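Local coordinates for protein bacilliredoxin BrxA (Bacillus subtilis, PDB 3FHK) that removes bacillithiol from S-bacillithiolated proteins as a dithiol bacilliredoxin of the thioredoxin superfamily, and also has protein disulfide isomerase activity, at residues Glu30-Ala34 against Asp89-Lys95; Val119-Pro123 against Asn138-Ala142; Met41-Thr47 against Leu112-Lys116; Gly61-Ala66 against Ile127-Met132; Gly27-Leu31 against Thr81-Phe85. The protein carries 2 engineered substitutions. The contacts are given in a common frame with arbitrary orientation. Residue numbers count along the deposited sequence, not the author numbering.

Contact 1: residues Glu30-Ala34 against Asp89-Lys95; sequences ELTTA and DKEATAK. With SO4 (sulfate ion), chain E.
Three waters, but no direct hydrogen bond, tie the loop leading from strand 29-30 into helix 34-43, residues E30-A34, to the first turns of helix 90-97, D89-K95. One water donates to L31 O (2.6 Å) and to D89 OD2 (2.7 Å); a second accepts from A92 N at 2.9 Å and lies 2.8 Å from T32 O; a third accepts from A34 N (2.9 Å) and donates to E91 OE1 (2.6 Å). The first segment runs extended through L31, bends at T32 (phi/psi -107/4), and reaches T33, the N-cap position. A34 and A92, both small, come to 4.3 Å between CA atoms. A92 CB rests 3.3 Å from L31 O. E30 and D89 both bridge to R20. K90 N and E91 N donate hydrogen bonds to O2 (2.8 Å) and O3 (2.7 Å) of a sulfate, probably from the crystallisation liquor, at the helix N-terminus. V37 of helix 34-43 touches L31, A92 and K95, and L31 leans on V82 and V84 of strand 80-85.

Contact 2: residues Val119-Pro123 against Asn138-Ala142; sequences VHFIP and NLTAA. With SO4 (sulfate ion), chain G.
The imidazole of H120 organises this pairing of a strand with the helix that packs on it. With chi1 in t (-172°) and chi2 at 79°, the ring reaches from the strand to the helix and uses two edge nitrogens and one face for three partners. H120 NE2 donates to N138 OD1 at 2.8 Å. H120 ND1 donates to O1 of a sulfate at 2.9 Å; this ion, probably from the crystallisation liquor, is also held by H146. One face of the H120 ring receives A142 CB in a CH-pi contact, 3.9 Å from the centroid and 23° off the normal. Strand 120-122 and helix 138-142 run antiparallel, at 174° between their directions, with short-segment axes 9.8 Å apart; H120 stands by A142 (CA-CA 6.7 Å) and I122 by N138 (8.3 Å). This is the edge strand of the mixed thioredoxin-like sheet, and helix 132-146 returns along it. The strand opens with a classic beta bulge, V119 and H120 both facing L112. N138 takes the t rotamer (chi1 -174°, chi2 -24°), which turns OD1 to the histidine while N138 ND2 donates to a water 3.1 Å away; that water donates in turn to F121 O at 3.0 Å. I122, in the mt rotamer, points at the helix, and its CD1 meets L139 CD2 at 3.7 Å. L139 is also mt, its CB starting away from the strand but its end returning.

Contact 3: residues Met41-Thr47 against Leu112-Lys116; sequences MEKAEGT and LLKGK
M41 opens the contact from the last turns of helix 34-43. Its mmm side chain curls so that M41 CE lies 3.6 Å from L113 CD2 and 3.9 Å from K116 CB. E42 follows with chi1 and chi2 both m, bringing OE1 to K116 NZ at 3.1 Å in a salt bridge; its OE2 is hydrogen-bonded to the hydroxyl of Y99. The lysine answers with chi1 p and an otherwise extended chain. A44 is extended (phi/psi -52/135), and A44 O passes 3.9 Å from G115 CA. G46, at phi/psi 73/-150, uses a conformation that favours glycine and accepts from G115 N through its O at 3.0 Å. G115, at 57/-126, shares the positive phi, and one water donates to G46 O (2.9 Å) and G115 O (2.8 Å). T47 then enters the sheet as an antiparallel non-hydrogen-bonded pair with K114, CA-CA 4.7 Å, its CA 3.2 Å from L113 O in a CA-H...O contact. The arrangement illustrates how a helix-to-strand connection is fastened to the tight hairpin turn between neighbouring strands: strand 47-53 lies beside 109-114, whose other neighbour is 117-122, and M96 of helix 90-97 packs on M41 and L113.

Contact 4: residues Gly61-Ala66 against Ile127-Met132; sequences GLARPA and IEGHDM
M132 enters helix 57-73 as a knob into a hole formed by G61, L62, P65 and A66. Its mmm rotamer folds the thioether inward, placing M132 SD 3.6 Å from L62 O, 3.9 Å from P65 CB and 3.8 Å from A66 CB. L62 is the reciprocal bump: in the mt rotamer, it pushes its CD1 into the curve of the opposing loop, 3.3 Å from I127 O and 3.4 Å from H130 O. That hollow is a type II beta turn, I127 to H130, closed by H130 N to I127 O at 3.2 Å. In this thioredoxin-superfamily fold the helix starts at the CXC motif, and the L62 side chain is about 4 Å from that of the nucleophile C58, so the loop packs beside the active site. The helix is irregular here, with a pi-type turn at 61-63 and a kink at P65. I127 CG2 meets L62 CB at 3.9 Å, and I127 CD1 meets A63 CB at 4.2 Å.

Contact 5: residues Gly27-Leu31 against Thr81-Phe85; sequences GFEEL and TVTVF
T81 begins the pairing with both its backbone and its side chain. Its OG1, at chi1 51° (p), donates a weak hydrogen bond to G27 O (3.0 Å), G27 being the C-prime residue of a Schellman motif that ends helix 2-24; T81 O accepts from E29 N at 3.0 Å, and T81 CB lies over the face of the F28 ring in a CH-pi contact, 3.6 Å from the centroid and 14° off the normal. V82 stands opposite E29 as a parallel pair, CA-CA 4.4 Å; its CA touches E29 O at 3.1 Å in a CA-H...O contact, and its CG2 meets L31 CD1 at 3.8 Å. T83 pairs with E30 (CA-CA 5.2 Å) and bonds to the residues on either side of it: its N donates to E29 O at 2.8 Å, and its O accepts from L31 N at 2.9 Å. The hydroxyl of T83 turns to V51 O, while E30 is bridged to R20. V84 adds CG1 to L31 O at 3.4 Å and to L31 CB at 4.1 Å. At F85 a water bridges the two segments, accepting from F85 N (2.8 Å) and donating to L31 O (2.6 Å). In this short parallel edge ladder of the thioredoxin-like sheet, three backbone bonds joining T81 and T83 to E29 and L31 fix the register, and the water carries the link on to F85.

How the contacts relate
Contacts 5, 3 and 2 all reach the one mixed sheet. Contact 5 joins strand 29-30 at one edge to its parallel neighbour by backbone bonds, contact 3 pairs T47, at the start of strand 47-53, with strand 109-114 in antiparallel register, and contact 2 backs the opposite edge strand with a helix through side chains. Contact 2 is the most buried, contact 5 lies closest to the centre of the chain though G27 and E29 are exposed, and contacts 1 and 3 combine buried residues with exposed charges. Contacts 1 and 5 share E30, L31 and a water. Contacts 2 and 4 touch through I122 on I127 and L139 on A66; contact 4, nearest the CXC motif, relies on apolar shape fitting without direct hydrogen bonds.

Contact 1: residues Glu30-Ala34 against Asp89-Lys95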
# COMPACT_ATOMS: atom_id res chain seq x y z
N GLU A 30 21.07 -22.32 1.52
CA GLU A 30 20.74 -21.06 2.16
C GLU A 30 21.32 -20.98 3.56
O GLU A 30 21.16 -21.90 4.36
CB GLU A 30 19.22 -20.90 2.26
CG GLU A 30 18.61 -20.14 1.13
CD GLU A 30 17.21 -19.67 1.45
OE1 GLU A 30 16.35 -20.51 1.77
OE2 GLU A 30 16.98 -18.44 1.38
N LEU A 31 22.02 -19.89 3.86
CA LEU A 31 22.35 -19.59 5.24
C LEU A 31 21.59 -18.33 5.61
O LEU A 31 21.91 -17.25 5.14
CB LEU A 31 23.86 -19.41 5.42
CG LEU A 31 24.64 -20.60 4.85
CD1 LEU A 31 26.07 -20.20 4.54
CD2 LEU A 31 24.60 -21.81 5.78
N THR A 32 20.56 -18.49 6.43
CA THR A 32 19.58 -17.43 6.65
C THR A 32 19.75 -16.80 8.03
O THR A 32 18.99 -15.92 8.43
CB THR A 32 18.16 -18.02 6.51
OG1 THR A 32 17.88 -18.85 7.65
CG2 THR A 32 18.06 -18.87 5.23
N THR A 33 20.79 -17.24 8.72
CA THR A 33 21.00 -16.92 10.12
C THR A 33 22.49 -16.76 10.40
O THR A 33 23.33 -17.48 9.85
CB THR A 33 20.41 -18.03 11.00
OG1 THR A 33 19.05 -17.71 11.32
CG2 THR A 33 21.21 -18.20 12.26
N ALA A 34 22.83 -15.79 11.26
CA ALA A 34 24.22 -15.56 11.61
C ALA A 34 24.85 -16.83 12.17
O ALA A 34 26.02 -17.11 11.92
CB ALA A 34 24.33 -14.41 12.58
N ASP A 89 18.01 -11.35 4.52
CA ASP A 89 18.59 -11.97 5.71
C ASP A 89 19.80 -11.15 6.13
O ASP A 89 20.93 -11.50 5.80
CB ASP A 89 19.01 -13.42 5.43
CG ASP A 89 17.86 -14.28 4.99
OD1 ASP A 89 16.69 -13.92 5.26
OD2 ASP A 89 18.12 -15.33 4.37
N LYS A 90 19.56 -10.06 6.85
CA LYS A 90 20.61 -9.09 7.14
C LYS A 90 21.73 -9.63 8.04
O LYS A 90 22.91 -9.36 7.80
CB LYS A 90 20.01 -7.82 7.74
CG LYS A 90 19.08 -7.08 6.81
CD LYS A 90 18.66 -5.75 7.39
CE LYS A 90 17.59 -5.08 6.53
NZ LYS A 90 17.34 -3.66 6.94
N GLU A 91 21.37 -10.36 9.08
CA GLU A 91 22.36 -10.82 10.04
C GLU A 91 23.22 -11.90 9.40
O GLU A 91 24.43 -11.97 9.63
CB GLU A 91 21.72 -11.33 11.33
CG GLU A 91 20.96 -10.25 12.10
CD GLU A 91 20.74 -10.61 13.56
OE1 GLU A 91 21.06 -11.75 13.96
OE2 GLU A 91 20.24 -9.74 14.32
N ALA A 92 22.58 -12.75 8.60
CA ALA A 92 23.30 -13.76 7.86
C ALA A 92 24.36 -13.11 6.96
O ALA A 92 25.53 -13.46 7.05
CB ALA A 92 22.35 -14.61 7.04
N THR A 93 23.96 -12.16 6.12
CA THR A 93 24.96 -11.59 5.20
C THR A 93 26.03 -10.74 5.89
O THR A 93 27.19 -10.77 5.48
CB THR A 93 24.34 -10.87 3.93
OG1 THR A 93 24.62 -9.47 3.94
CG2 THR A 93 22.86 -11.12 3.83
N ALA A 94 25.66 -10.01 6.95
CA ALA A 94 26.63 -9.26 7.75
C ALA A 94 27.69 -10.18 8.36
O ALA A 94 28.87 -9.84 8.40
CB ALA A 94 25.93 -8.45 8.86
N LYS A 95 27.25 -11.34 8.82
CA LYS A 95 28.14 -12.38 9.33
C LYS A 95 29.03 -13.00 8.24
O LYS A 95 30.22 -13.20 8.45
CB LYS A 95 27.31 -13.46 10.04
CG LYS A 95 28.10 -14.66 10.52
CD LYS A 95 29.26 -14.24 11.40
CE LYS A 95 28.79 -13.37 12.54
NZ LYS A 95 29.84 -13.23 13.58
S SO4 E . 17.52 -10.49 9.92
O1 SO4 E . 17.29 -9.30 10.73
O2 SO4 E . 17.28 -10.16 8.51
O3 SO4 E . 18.90 -10.94 10.08
O4 SO4 E . 16.62 -11.55 10.36
O HOH W 1 20.55 -16.00 3.28
O HOH W 2 19.71 -13.18 8.60
O HOH W 3 21.12 -14.11 12.83

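Contact 2: residues Val119-Pro123 against Asn138-Ala142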
# COMPACT_ATOMS: atom_id res chain seq x y z
N VAL A 119 39.65 -16.75 -1.98
CA VAL A 119 40.73 -16.84 -2.97
C VAL A 119 40.34 -16.16 -4.28
O VAL A 119 41.17 -15.94 -5.16
CB VAL A 119 41.16 -18.31 -3.24
CG1 VAL A 119 41.76 -18.94 -1.98
CG2 VAL A 119 39.97 -19.14 -3.79
N HIS A 120 39.07 -15.82 -4.41
CA HIS A 120 38.63 -15.02 -5.55
C HIS A 120 37.33 -14.31 -5.23
O HIS A 120 36.41 -14.90 -4.68
CB HIS A 120 38.48 -15.87 -6.81
CG HIS A 120 38.22 -15.05 -8.04
ND1 HIS A 120 39.22 -14.39 -8.71
CD2 HIS A 120 37.07 -14.77 -8.69
CE1 HIS A 120 38.70 -13.74 -9.74
NE2 HIS A 120 37.40 -13.95 -9.76
N PHE A 121 37.26 -13.03 -5.57
CA PHE A 121 36.12 -12.22 -5.18
C PHE A 121 35.55 -11.55 -6.42
O PHE A 121 36.29 -11.13 -7.30
CB PHE A 121 36.55 -11.18 -4.12
CG PHE A 121 35.38 -10.53 -3.42
CD1 PHE A 121 35.02 -9.23 -3.71
CD2 PHE A 121 34.65 -11.22 -2.47
CE1 PHE A 121 33.93 -8.64 -3.08
CE2 PHE A 121 33.56 -10.64 -1.84
CZ PHE A 121 33.20 -9.35 -2.15
N ILE A 122 34.22 -11.49 -6.51
CA ILE A 122 33.57 -10.80 -7.60
C ILE A 122 32.59 -9.78 -7.03
O ILE A 122 31.47 -10.12 -6.69
CB ILE A 122 32.80 -11.77 -8.50
CG1 ILE A 122 33.72 -12.88 -8.99
CG2 ILE A 122 32.18 -11.02 -9.69
CD1 ILE A 122 32.99 -13.99 -9.73
N PRO A 123 33.03 -8.53 -6.90
CA PRO A 123 32.16 -7.51 -6.31
C PRO A 123 31.07 -7.12 -7.31
O PRO A 123 31.15 -7.48 -8.49
CB PRO A 123 33.10 -6.34 -6.07
CG PRO A 123 34.16 -6.49 -7.10
CD PRO A 123 34.32 -7.97 -7.35
N ASN A 138 34.59 -15.35 -15.88
CA ASN A 138 35.21 -14.92 -14.64
C ASN A 138 35.18 -16.05 -13.62
O ASN A 138 36.21 -16.44 -13.08
CB ASN A 138 34.47 -13.69 -14.10
CG ASN A 138 35.16 -13.07 -12.89
OD1 ASN A 138 35.90 -13.73 -12.17
ND2 ASN A 138 34.89 -11.79 -12.65
N LEU A 139 33.99 -16.58 -13.37
CA LEU A 139 33.81 -17.68 -12.42
C LEU A 139 34.62 -18.91 -12.81
O LEU A 139 35.33 -19.48 -11.99
CB LEU A 139 32.34 -18.06 -12.32
CG LEU A 139 31.48 -17.23 -11.37
CD1 LEU A 139 30.00 -17.50 -11.58
CD2 LEU A 139 31.88 -17.52 -9.94
N THR A 140 34.49 -19.34 -14.06
CA THR A 140 35.09 -20.59 -14.50
C THR A 140 36.62 -20.55 -14.50
O THR A 140 37.27 -21.54 -14.17
CB THR A 140 34.56 -21.05 -15.89
OG1 THR A 140 34.87 -20.06 -16.88
CG2 THR A 140 33.07 -21.26 -15.84
N ALA A 141 37.18 -19.40 -14.87
CA ALA A 141 38.62 -19.21 -14.81
C ALA A 141 39.10 -19.29 -13.37
O ALA A 141 40.21 -19.75 -13.09
CB ALA A 141 39.02 -17.89 -15.43
N ALA A 142 38.25 -18.83 -12.44
CA ALA A 142 38.54 -18.94 -11.02
C ALA A 142 38.41 -20.40 -10.57
O ALA A 142 39.27 -20.88 -9.84
CB ALA A 142 37.60 -18.04 -10.21
S SO4 G . 42.56 -14.98 -8.91
O1 SO4 G . 42.05 -13.90 -8.08
O2 SO4 G . 42.50 -14.56 -10.31
O3 SO4 G . 43.96 -15.28 -8.58
O4 SO4 G . 41.76 -16.18 -8.70
O HOH W 4 36.43 -10.50 -10.26

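Contact 3: residues Met41-Thr47 against Leu112-Lys116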
# COMPACT_ATOMS: atom_id res chain seq x y z
N MET A 41 30.79 -21.86 7.87
CA MET A 41 32.14 -21.33 7.66
C MET A 41 33.19 -21.95 8.59
O MET A 41 34.32 -22.19 8.17
CB MET A 41 32.15 -19.80 7.72
CG MET A 41 31.37 -19.13 6.59
SD MET A 41 32.12 -19.30 4.96
CE MET A 41 33.33 -17.98 5.00
N GLU A 42 32.83 -22.23 9.84
CA GLU A 42 33.80 -22.84 10.76
C GLU A 42 34.06 -24.33 10.49
O GLU A 42 34.96 -24.92 11.07
CB GLU A 42 33.41 -22.64 12.23
CG GLU A 42 33.29 -21.18 12.66
CD GLU A 42 34.53 -20.35 12.37
OE1 GLU A 42 35.67 -20.87 12.46
OE2 GLU A 42 34.37 -19.15 12.05
N LYS A 43 33.29 -24.94 9.60
CA LYS A 43 33.46 -26.35 9.28
C LYS A 43 33.82 -26.57 7.81
O LYS A 43 34.28 -27.65 7.43
CB LYS A 43 32.18 -27.14 9.59
CG LYS A 43 31.68 -27.03 11.02
CD LYS A 43 30.37 -27.80 11.17
CE LYS A 43 29.69 -27.51 12.50
N ALA A 44 33.61 -25.55 6.99
CA ALA A 44 33.80 -25.68 5.55
C ALA A 44 35.18 -26.24 5.19
O ALA A 44 36.20 -25.83 5.73
CB ALA A 44 33.57 -24.33 4.85
N GLU A 45 35.18 -27.19 4.27
CA GLU A 45 36.41 -27.78 3.76
C GLU A 45 36.41 -27.75 2.24
O GLU A 45 35.36 -27.87 1.59
CB GLU A 45 36.57 -29.21 4.27
CG GLU A 45 37.25 -29.29 5.63
CD GLU A 45 37.00 -30.60 6.35
OE1 GLU A 45 36.42 -31.52 5.73
OE2 GLU A 45 37.40 -30.71 7.53
N GLY A 46 37.61 -27.60 1.67
CA GLY A 46 37.77 -27.53 0.24
C GLY A 46 37.26 -26.20 -0.28
O GLY A 46 37.30 -25.20 0.42
N THR A 47 36.77 -26.20 -1.52
CA THR A 47 36.34 -24.94 -2.12
C THR A 47 34.85 -24.68 -1.98
O THR A 47 34.03 -25.60 -1.98
CB THR A 47 36.77 -24.82 -3.60
OG1 THR A 47 36.23 -25.91 -4.36
CG2 THR A 47 38.31 -24.83 -3.69
N LEU A 112 34.73 -17.03 -3.98
CA LEU A 112 35.29 -18.37 -4.01
C LEU A 112 36.19 -18.51 -2.77
O LEU A 112 37.14 -17.73 -2.59
CB LEU A 112 36.13 -18.57 -5.27
CG LEU A 112 36.07 -19.91 -6.01
CD1 LEU A 112 37.40 -20.23 -6.69
CD2 LEU A 112 35.66 -21.06 -5.10
N LEU A 113 35.87 -19.48 -1.92
CA LEU A 113 36.65 -19.76 -0.71
C LEU A 113 37.51 -21.00 -0.86
O LEU A 113 37.16 -21.93 -1.57
CB LEU A 113 35.72 -20.02 0.46
CG LEU A 113 35.06 -18.87 1.22
CD1 LEU A 113 34.92 -17.63 0.36
CD2 LEU A 113 33.71 -19.34 1.74
N LYS A 114 38.64 -21.01 -0.15
CA LYS A 114 39.36 -22.23 0.16
C LYS A 114 39.32 -22.26 1.68
O LYS A 114 39.77 -21.31 2.32
CB LYS A 114 40.79 -22.17 -0.35
CG LYS A 114 41.68 -23.34 0.06
CD LYS A 114 41.90 -24.33 -1.08
CE LYS A 114 40.71 -25.25 -1.28
NZ LYS A 114 40.93 -26.26 -2.36
N GLY A 115 38.75 -23.32 2.26
CA GLY A 115 38.38 -23.27 3.66
C GLY A 115 37.43 -22.10 3.86
O GLY A 115 36.42 -21.98 3.16
N LYS A 116 37.75 -21.22 4.80
CA LYS A 116 36.96 -20.00 4.97
C LYS A 116 37.70 -18.74 4.47
O LYS A 116 37.30 -17.61 4.77
CB LYS A 116 36.49 -19.84 6.41
CG LYS A 116 37.61 -19.76 7.43
CD LYS A 116 37.08 -19.65 8.85
CE LYS A 116 38.18 -19.22 9.82
NZ LYS A 116 37.64 -18.92 11.18
O HOH W 5 35.01 -23.75 1.56

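Contact 4: residues Gly61-Ala66 against Ile127-Met132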
# COMPACT_ATOMS: atom_id res chain seq x y z
N GLY A 61 19.36 -10.90 -13.57
CA GLY A 61 19.78 -11.00 -14.95
C GLY A 61 21.20 -11.50 -15.16
O GLY A 61 21.54 -11.98 -16.24
N LEU A 62 22.04 -11.39 -14.14
CA LEU A 62 23.45 -11.73 -14.33
C LEU A 62 24.00 -12.68 -13.27
O LEU A 62 24.49 -13.76 -13.59
CB LEU A 62 24.30 -10.46 -14.40
CG LEU A 62 23.86 -9.43 -15.45
CD1 LEU A 62 24.60 -8.12 -15.26
CD2 LEU A 62 24.07 -9.97 -16.85
N ALA A 63 23.91 -12.26 -12.01
CA ALA A 63 24.59 -12.97 -10.93
C ALA A 63 24.07 -14.39 -10.72
O ALA A 63 24.84 -15.35 -10.78
CB ALA A 63 24.54 -12.18 -9.65
N ARG A 64 22.77 -14.53 -10.44
CA ARG A 64 22.19 -15.85 -10.19
C ARG A 64 22.37 -16.80 -11.39
O ARG A 64 22.85 -17.92 -11.23
CB ARG A 64 20.72 -15.76 -9.77
CG ARG A 64 20.54 -15.14 -8.38
CD ARG A 64 19.17 -15.46 -7.78
NE ARG A 64 18.09 -14.86 -8.56
CZ ARG A 64 17.60 -13.65 -8.34
NH1 ARG A 64 18.07 -12.91 -7.35
NH2 ARG A 64 16.63 -13.17 -9.11
N PRO A 65 22.02 -16.33 -12.60
CA PRO A 65 22.15 -17.22 -13.76
C PRO A 65 23.61 -17.63 -13.99
O PRO A 65 23.88 -18.79 -14.30
CB PRO A 65 21.64 -16.37 -14.93
CG PRO A 65 20.85 -15.25 -14.30
CD PRO A 65 21.39 -15.04 -12.93
N ALA A 66 24.53 -16.68 -13.82
CA ALA A 66 25.95 -16.96 -14.07
C ALA A 66 26.49 -17.96 -13.07
O ALA A 66 27.23 -18.87 -13.43
CB ALA A 66 26.76 -15.68 -14.02
N ILE A 127 30.10 -7.32 -11.87
CA ILE A 127 28.89 -7.99 -12.33
C ILE A 127 27.99 -7.04 -13.11
O ILE A 127 27.68 -7.27 -14.28
CB ILE A 127 28.10 -8.58 -11.15
CG1 ILE A 127 28.95 -9.61 -10.41
CG2 ILE A 127 26.77 -9.18 -11.64
CD1 ILE A 127 28.25 -10.28 -9.22
N GLU A 128 27.57 -5.96 -12.45
CA GLU A 128 26.74 -4.96 -13.10
C GLU A 128 27.45 -4.38 -14.31
O GLU A 128 28.66 -4.15 -14.27
CB GLU A 128 26.41 -3.84 -12.12
CG GLU A 128 25.72 -2.65 -12.76
CD GLU A 128 25.09 -1.75 -11.72
OE1 GLU A 128 25.79 -1.38 -10.75
OE2 GLU A 128 23.89 -1.42 -11.87
N GLY A 129 26.69 -4.14 -15.37
CA GLY A 129 27.23 -3.55 -16.58
C GLY A 129 27.99 -4.51 -17.47
O GLY A 129 28.37 -4.15 -18.58
N HIS A 130 28.20 -5.74 -17.01
CA HIS A 130 28.84 -6.77 -17.82
C HIS A 130 27.79 -7.76 -18.34
O HIS A 130 26.64 -7.72 -17.90
CB HIS A 130 29.90 -7.54 -17.02
CG HIS A 130 30.90 -6.65 -16.34
ND1 HIS A 130 32.18 -6.49 -16.81
CD2 HIS A 130 30.79 -5.86 -15.25
CE1 HIS A 130 32.83 -5.64 -16.02
NE2 HIS A 130 32.00 -5.24 -15.08
N ASP A 131 28.19 -8.66 -19.23
CA ASP A 131 27.23 -9.67 -19.68
C ASP A 131 27.58 -11.06 -19.16
O ASP A 131 28.70 -11.30 -18.70
CB ASP A 131 27.04 -9.65 -21.20
CG ASP A 131 28.30 -10.04 -21.95
OD1 ASP A 131 29.11 -10.82 -21.42
OD2 ASP A 131 28.46 -9.58 -23.10
N MET A 132 26.60 -11.95 -19.20
CA MET A 132 26.77 -13.34 -18.77
C MET A 132 28.09 -13.94 -19.18
O MET A 132 28.85 -14.43 -18.34
CB MET A 132 25.65 -14.19 -19.36
CG MET A 132 24.35 -14.04 -18.63
SD MET A 132 24.56 -14.76 -17.00
CE MET A 132 24.66 -16.48 -17.45

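Contact 5: residues Gly27-Leu31 against Thr81-Phe85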
# COMPACT_ATOMS: atom_id res chain seq x y z
N GLY A 27 21.00 -26.38 -5.78
CA GLY A 27 21.96 -26.97 -4.87
C GLY A 27 22.72 -25.97 -4.00
O GLY A 27 23.53 -26.38 -3.19
N PHE A 28 22.48 -24.66 -4.16
CA PHE A 28 23.06 -23.68 -3.23
C PHE A 28 22.31 -23.70 -1.90
O PHE A 28 21.09 -23.48 -1.86
CB PHE A 28 23.07 -22.25 -3.79
CG PHE A 28 24.00 -22.06 -4.95
CD1 PHE A 28 23.78 -22.74 -6.15
CD2 PHE A 28 25.10 -21.23 -4.84
CE1 PHE A 28 24.65 -22.59 -7.23
CE2 PHE A 28 25.97 -21.06 -5.92
CZ PHE A 28 25.75 -21.74 -7.11
N GLU A 29 23.04 -23.98 -0.84
CA GLU A 29 22.48 -23.99 0.50
C GLU A 29 22.29 -22.58 1.05
O GLU A 29 23.21 -21.76 1.04
CB GLU A 29 23.36 -24.79 1.46
CG GLU A 29 22.87 -24.72 2.89
CD GLU A 29 23.56 -25.74 3.78
OE1 GLU A 29 23.92 -26.82 3.26
OE2 GLU A 29 23.74 -25.46 4.98
N GLU A 30 21.07 -22.32 1.52
CA GLU A 30 20.74 -21.06 2.16
C GLU A 30 21.32 -20.98 3.56
O GLU A 30 21.16 -21.90 4.36
CB GLU A 30 19.22 -20.90 2.26
CG GLU A 30 18.61 -20.14 1.13
CD GLU A 30 17.21 -19.67 1.45
OE1 GLU A 30 16.35 -20.51 1.77
OE2 GLU A 30 16.98 -18.44 1.38
N LEU A 31 22.02 -19.89 3.86
CA LEU A 31 22.35 -19.59 5.24
C LEU A 31 21.59 -18.33 5.61
O LEU A 31 21.91 -17.25 5.14
CB LEU A 31 23.86 -19.41 5.42
CG LEU A 31 24.64 -20.60 4.85
CD1 LEU A 31 26.07 -20.20 4.54
CD2 LEU A 31 24.60 -21.81 5.78
N THR A 81 28.48 -24.96 -2.33
CA THR A 81 27.80 -23.78 -2.86
C THR A 81 26.79 -23.32 -1.82
O THR A 81 25.99 -24.11 -1.31
CB THR A 81 27.01 -24.12 -4.13
OG1 THR A 81 26.19 -25.25 -3.87
CG2 THR A 81 27.95 -24.42 -5.29
N VAL A 82 26.84 -22.04 -1.49
CA VAL A 82 25.95 -21.53 -0.46
C VAL A 82 25.62 -20.08 -0.77
O VAL A 82 26.28 -19.43 -1.59
CB VAL A 82 26.58 -21.62 0.95
CG1 VAL A 82 27.12 -23.02 1.19
CG2 VAL A 82 27.67 -20.59 1.11
N THR A 83 24.58 -19.58 -0.15
CA THR A 83 24.18 -18.23 -0.43
C THR A 83 23.63 -17.55 0.80
O THR A 83 23.07 -18.20 1.69
CB THR A 83 23.16 -18.16 -1.60
OG1 THR A 83 22.71 -16.82 -1.76
CG2 THR A 83 21.97 -19.09 -1.35
N VAL A 84 23.82 -16.25 0.84
CA VAL A 84 23.18 -15.40 1.82
C VAL A 84 22.45 -14.34 1.01
O VAL A 84 22.93 -13.94 -0.06
CB VAL A 84 24.19 -14.74 2.76
CG1 VAL A 84 24.70 -15.76 3.79
CG2 VAL A 84 25.35 -14.16 1.95
N PHE A 85 21.30 -13.91 1.51
CA PHE A 85 20.45 -12.98 0.78
C PHE A 85 20.52 -11.59 1.36
O PHE A 85 19.85 -11.28 2.35
CB PHE A 85 19.00 -13.47 0.78
CG PHE A 85 18.22 -13.00 -0.42
CD1 PHE A 85 18.11 -11.66 -0.70
CD2 PHE A 85 17.62 -13.91 -1.27
CE1 PHE A 85 17.40 -11.22 -1.80
CE2 PHE A 85 16.91 -13.47 -2.37
CZ PHE A 85 16.81 -12.12 -2.64
O HOH W 1 20.55 -16.00 3.28